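Local coordinates for ABC transporter (Caldanaerobius, PDB 4G68), which probably serves as the extracellular solute-binding component of an ABC transporter, capturing sugars released from xylan for uptake by a thermophilic bacterium, at residues Tyr158-Lys161 with Glu162-Asp165; Val171-Thr174 with Phe175-Ile179. All coordinates share one frame; numbering follows the deposited sequence.

Contact 1: Tyr158-Lys161 with Glu162-Asp165; sequences YINK and ELFD
The backbone O of Asn160 accepts from Phe164 N at 3.2 Å, in the carbonyl plane, as strand 144-160 turns straight into helix 161-166; one residue on, Asp165 N bonds Lys161 O at 2.9 Å. This is an N-capped strand-to-helix junction at the end of a strand flanked by strands 274-278 and 297-300 in the mixed sheet of a periplasmic-binding-protein fold. Asn160 is the N-cap: with CG anti to the backbone N (chi1 -177°), its amide swings forward over the first turn and OD1 accepts from Leu163 N at 3.0 Å. That donor stands well above the amide plane, 53° out of it. The same N-H also makes a weak bond to Asn160 O, so the two oxygens of one residue share it. Leu163 lies over that same face of the amide, its CD1 3.7 Å from Asn160 ND2. Glu162 reaches out extended, its OE1 in a salt bridge with Lys296 beside strand 297-300. On the buried side Ile159 meets Phe164 at about a right angle: CG2 sits over one ring face, 3.9 Å from the centroid, in a CH-pi contact, while Asn160 O lies at the ring edge, in its plane. Phe185 adds an edge-to-face ring contact to Phe164. Both polar ends of the capping amide are engaged, because a water accepts from Asn160 ND2 and donates to Glu162 OE2, 3.0 Å from each.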
loop_
_atom_site.group_PDB
_atom_site.type_symbol
_atom_site.label_atom_id
_atom_site.label_comp_id
_atom_site.label_asym_id
_atom_site.label_seq_id
_atom_site.Cartn_x
_atom_site.Cartn_y
_atom_site.Cartn_z
ATOM N N TYR C 158 -2.371 8.629 -10.370
ATOM C CA TYR C 158 -1.996 10.036 -10.251
ATOM C C TYR C 158 -1.767 10.595 -11.636
ATOM O O TYR C 158 -1.038 10.006 -12.418
ATOM C CB TYR C 158 -0.704 10.176 -9.436
ATOM C CG TYR C 158 -0.833 9.641 -8.034
ATOM C CD1 TYR C 158 -1.239 10.461 -6.993
ATOM C CD2 TYR C 158 -0.483 8.328 -7.732
ATOM C CE1 TYR C 158 -1.335 9.982 -5.687
ATOM C CE2 TYR C 158 -0.588 7.835 -6.433
ATOM C CZ TYR C 158 -1.001 8.658 -5.429
ATOM O OH TYR C 158 -1.074 8.146 -4.150
ATOM N N ILE C 159 -2.404 11.741 -11.920
ATOM C CA ILE C 159 -2.341 12.427 -13.209
ATOM C C ILE C 159 -1.638 13.772 -12.986
ATOM O O ILE C 159 -2.113 14.578 -12.182
ATOM C CB ILE C 159 -3.814 12.703 -13.708
ATOM C CG1 ILE C 159 -4.590 11.409 -13.815
ATOM C CG2 ILE C 159 -3.895 13.536 -15.007
ATOM C CD1 ILE C 159 -3.886 10.447 -14.737
ATOM N N ASN C 160 -0.518 14.013 -13.668
ATOM C CA ASN C 160 0.058 15.359 -13.700
ATOM C C ASN C 160 -0.779 16.207 -14.663
ATOM O O ASN C 160 -0.567 16.108 -15.884
ATOM C CB ASN C 160 1.522 15.317 -14.179
ATOM C CG ASN C 160 2.187 16.693 -14.150
ATOM O OD1 ASN C 160 1.559 17.687 -14.506
ATOM N ND2 ASN C 160 3.424 16.768 -13.703
ATOM N N LYS C 161 -1.721 17.015 -14.132
ATOM C CA LYS C 161 -2.668 17.785 -14.976
ATOM C C LYS C 161 -1.936 18.714 -15.948
ATOM O O LYS C 161 -2.393 18.912 -17.088
ATOM C CB LYS C 161 -3.620 18.654 -14.147
ATOM C CG LYS C 161 -4.513 17.917 -13.126
ATOM C CD LYS C 161 -5.270 18.963 -12.292
ATOM C CE LYS C 161 -5.699 18.441 -10.932
ATOM N NZ LYS C 161 -6.124 19.458 -9.906
ATOM N N GLU C 162 -0.819 19.273 -15.494
ATOM C CA GLU C 162 -0.045 20.245 -16.290
ATOM C C GLU C 162 0.496 19.560 -17.540
ATOM O O GLU C 162 0.512 20.155 -18.629
ATOM C CB GLU C 162 1.113 20.820 -15.505
ATOM C CG GLU C 162 1.876 21.895 -16.299
ATOM C CD GLU C 162 3.009 22.495 -15.489
ATOM O OE1 GLU C 162 2.787 23.573 -14.893
ATOM O OE2 GLU C 162 4.106 21.885 -15.445
ATOM N N LEU C 163 0.913 18.300 -17.392
ATOM C CA LEU C 163 1.509 17.578 -18.528
ATOM C C LEU C 163 0.418 17.209 -19.532
ATOM O O LEU C 163 0.633 17.326 -20.763
ATOM C CB LEU C 163 2.353 16.357 -18.069
ATOM C CG LEU C 163 3.807 16.742 -17.622
ATOM C CD1 LEU C 163 4.603 15.622 -16.980
ATOM C CD2 LEU C 163 4.636 17.351 -18.740
ATOM N N PHE C 164 -0.735 16.786 -19.014
ATOM C CA PHE C 164 -1.878 16.424 -19.875
ATOM C C PHE C 164 -2.322 17.684 -20.679
ATOM O O PHE C 164 -2.503 17.604 -21.923
ATOM C CB PHE C 164 -3.035 15.754 -19.059
ATOM C CG PHE C 164 -2.872 14.264 -18.867
ATOM C CD1 PHE C 164 -3.638 13.352 -19.612
ATOM C CD2 PHE C 164 -1.942 13.754 -17.964
ATOM C CE1 PHE C 164 -3.469 11.969 -19.466
ATOM C CE2 PHE C 164 -1.780 12.382 -17.797
ATOM C CZ PHE C 164 -2.541 11.479 -18.548
ATOM N N ASP C 165 -2.429 18.823 -19.989
ATOM C CA ASP C 165 -2.884 20.099 -20.599
ATOM C C ASP C 165 -1.891 20.551 -21.684
ATOM O O ASP C 165 -2.281 20.827 -22.871
ATOM C CB ASP C 165 -3.054 21.204 -19.534
ATOM C CG ASP C 165 -4.327 21.042 -18.670
ATOM O OD1 ASP C 165 -5.107 20.075 -18.857
ATOM O OD2 ASP C 165 -4.535 21.906 -17.766
HETATM O O HOH W 1 4.979 19.305 -14.268
#

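Contact 2: Val171-Thr174 with Phe175-Ile179; sequences VPTT and FSELI
Thr174 and Glu177 form a capping box at the start of helix 175-187, extended backward by Thr173. Among the hydrogen bonds of the cap, Glu177 N donates nearly straight to Thr174 OG1 (3.1 Å, 164°); a chi1 of 80° sets that hydroxyl between its own backbone N and carbonyl carbon, facing the first turn. The return half of the box is weak: Thr174 N lies 3.2 Å from Glu177 OE1 at a bent angle. Thr173 grips Glu177 OE1 more firmly: its N meets OE1 at 2.7 Å, nearly end-on to the C-O bond. Thr173 OG1 donates to Glu177 OE1 from 2.6 Å on the syn side, 16° out of the carboxylate plane. The helical backbone bonds include Leu178 N to Thr174 O. Apolar packing lies on the inner side, where Pro172 CB presses on the backbone at Leu178 N (3.4 Å) and its CG reaches Leu178 CD1 at 4.1 Å. Met274 of strand 274-278 touches both Pro172 and Leu178. Were Glu177 an alanine, Thr173 N and OG1 would probably lose their shared acceptor, the weak bond from Thr174 N would go too, and the Thr173 hydroxyl would be freer to turn. With a carboxylate beside the amino end of the helix, the charge is likely to be stabilised by the helix dipole as well as by the donors converging on OE1.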
loop_
_atom_site.group_PDB
_atom_site.type_symbol
_atom_site.label_atom_id
_atom_site.label_comp_id
_atom_site.label_asym_id
_atom_site.label_seq_id
_atom_site.Cartn_x
_atom_site.Cartn_y
_atom_site.Cartn_z
ATOM N N VAL C 171 -7.403 12.849 -20.082
ATOM C CA VAL C 171 -7.167 11.943 -18.974
ATOM C C VAL C 171 -7.920 10.648 -19.311
ATOM O O VAL C 171 -9.113 10.660 -19.631
ATOM C CB VAL C 171 -7.597 12.508 -17.605
ATOM C CG1 VAL C 171 -7.491 11.450 -16.507
ATOM C CG2 VAL C 171 -6.772 13.732 -17.207
ATOM N N PRO C 172 -7.228 9.533 -19.311
ATOM C CA PRO C 172 -7.964 8.342 -19.759
ATOM C C PRO C 172 -8.931 7.773 -18.679
ATOM O O PRO C 172 -8.596 7.729 -17.510
ATOM C CB PRO C 172 -6.836 7.367 -20.057
ATOM C CG PRO C 172 -5.792 7.693 -19.007
ATOM C CD PRO C 172 -5.836 9.219 -18.926
ATOM N N THR C 173 -10.090 7.297 -19.099
ATOM C CA THR C 173 -11.090 6.744 -18.188
ATOM C C THR C 173 -11.327 5.236 -18.387
ATOM O O THR C 173 -12.056 4.662 -17.576
ATOM C CB THR C 173 -12.438 7.509 -18.247
ATOM O OG1 THR C 173 -12.969 7.563 -19.569
ATOM C CG2 THR C 173 -12.292 8.992 -17.746
ATOM N N THR C 174 -10.789 4.674 -19.496
ATOM C CA THR C 174 -10.933 3.267 -19.904
ATOM C C THR C 174 -9.535 2.757 -20.252
ATOM O O THR C 174 -8.611 3.558 -20.527
ATOM C CB THR C 174 -11.835 3.013 -21.172
ATOM O OG1 THR C 174 -11.086 3.280 -22.363
ATOM C CG2 THR C 174 -13.098 3.805 -21.181
ATOM N N PHE C 175 -9.354 1.442 -20.217
ATOM C CA PHE C 175 -8.059 0.877 -20.571
ATOM C C PHE C 175 -7.535 1.313 -21.924
ATOM O O PHE C 175 -6.401 1.875 -22.002
ATOM C CB PHE C 175 -7.998 -0.637 -20.418
ATOM C CG PHE C 175 -6.580 -1.122 -20.325
ATOM C CD1 PHE C 175 -5.856 -1.012 -19.129
ATOM C CD2 PHE C 175 -5.964 -1.629 -21.430
ATOM C CE1 PHE C 175 -4.535 -1.453 -19.061
ATOM C CE2 PHE C 175 -4.662 -2.073 -21.376
ATOM C CZ PHE C 175 -3.943 -1.989 -20.191
ATOM N N SER C 176 -8.409 1.183 -22.924
ATOM C CA SER C 176 -8.122 1.566 -24.315
ATOM C C SER C 176 -7.603 2.985 -24.349
ATOM O O SER C 176 -6.590 3.234 -25.015
ATOM C CB SER C 176 -9.373 1.424 -25.206
ATOM O OG SER C 176 -9.607 0.058 -25.469
ATOM N N GLU C 177 -8.259 3.901 -23.594
ATOM C CA GLU C 177 -7.824 5.295 -23.535
ATOM C C GLU C 177 -6.417 5.435 -22.907
ATOM O O GLU C 177 -5.602 6.268 -23.343
ATOM C CB GLU C 177 -8.837 6.191 -22.793
ATOM C CG GLU C 177 -10.182 6.303 -23.501
ATOM C CD GLU C 177 -11.242 7.055 -22.750
ATOM O OE1 GLU C 177 -11.212 7.162 -21.500
ATOM O OE2 GLU C 177 -12.155 7.554 -23.398
ATOM N N LEU C 178 -6.151 4.619 -21.883
ATOM C CA LEU C 178 -4.849 4.587 -21.227
ATOM C C LEU C 178 -3.764 4.187 -22.211
ATOM O O LEU C 178 -2.735 4.848 -22.265
ATOM C CB LEU C 178 -4.841 3.721 -19.947
ATOM C CG LEU C 178 -3.497 3.484 -19.261
ATOM C CD1 LEU C 178 -2.937 4.771 -18.725
ATOM C CD2 LEU C 178 -3.632 2.503 -18.125
ATOM N N ILE C 179 -3.995 3.142 -23.021
ATOM C CA ILE C 179 -2.967 2.746 -24.032
ATOM C C ILE C 179 -2.675 3.855 -25.032
ATOM O O ILE C 179 -1.511 4.068 -25.387
ATOM C CB ILE C 179 -3.321 1.410 -24.805
ATOM C CG1 ILE C 179 -3.423 0.202 -23.852
ATOM C CG2 ILE C 179 -2.265 1.118 -25.895
ATOM C CD1 ILE C 179 -2.093 -0.226 -23.208
#

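Contacts 1 and 2 cap two successive helices, 161-166 and 175-187, on the same side of the chain's centre, their centres about 14 Å apart. Each is partly buried, with an apolar inner side and a polar outer one. Contact 1 starts a helix directly from a sheet strand and caps it with a neutral amide; contact 2 starts one from a loop, using a hydroxyl and a carboxylate. Their inner sides meet: Ile159 CG2 packs against Val171 CG2 at 3.6 Å, and Phe164 CE1 lies 3.7 Å from Pro172 CD. Met274 of strand 274-278, touched by Ile159, Phe164, Pro172 and Leu178, joins both to one apolar patch.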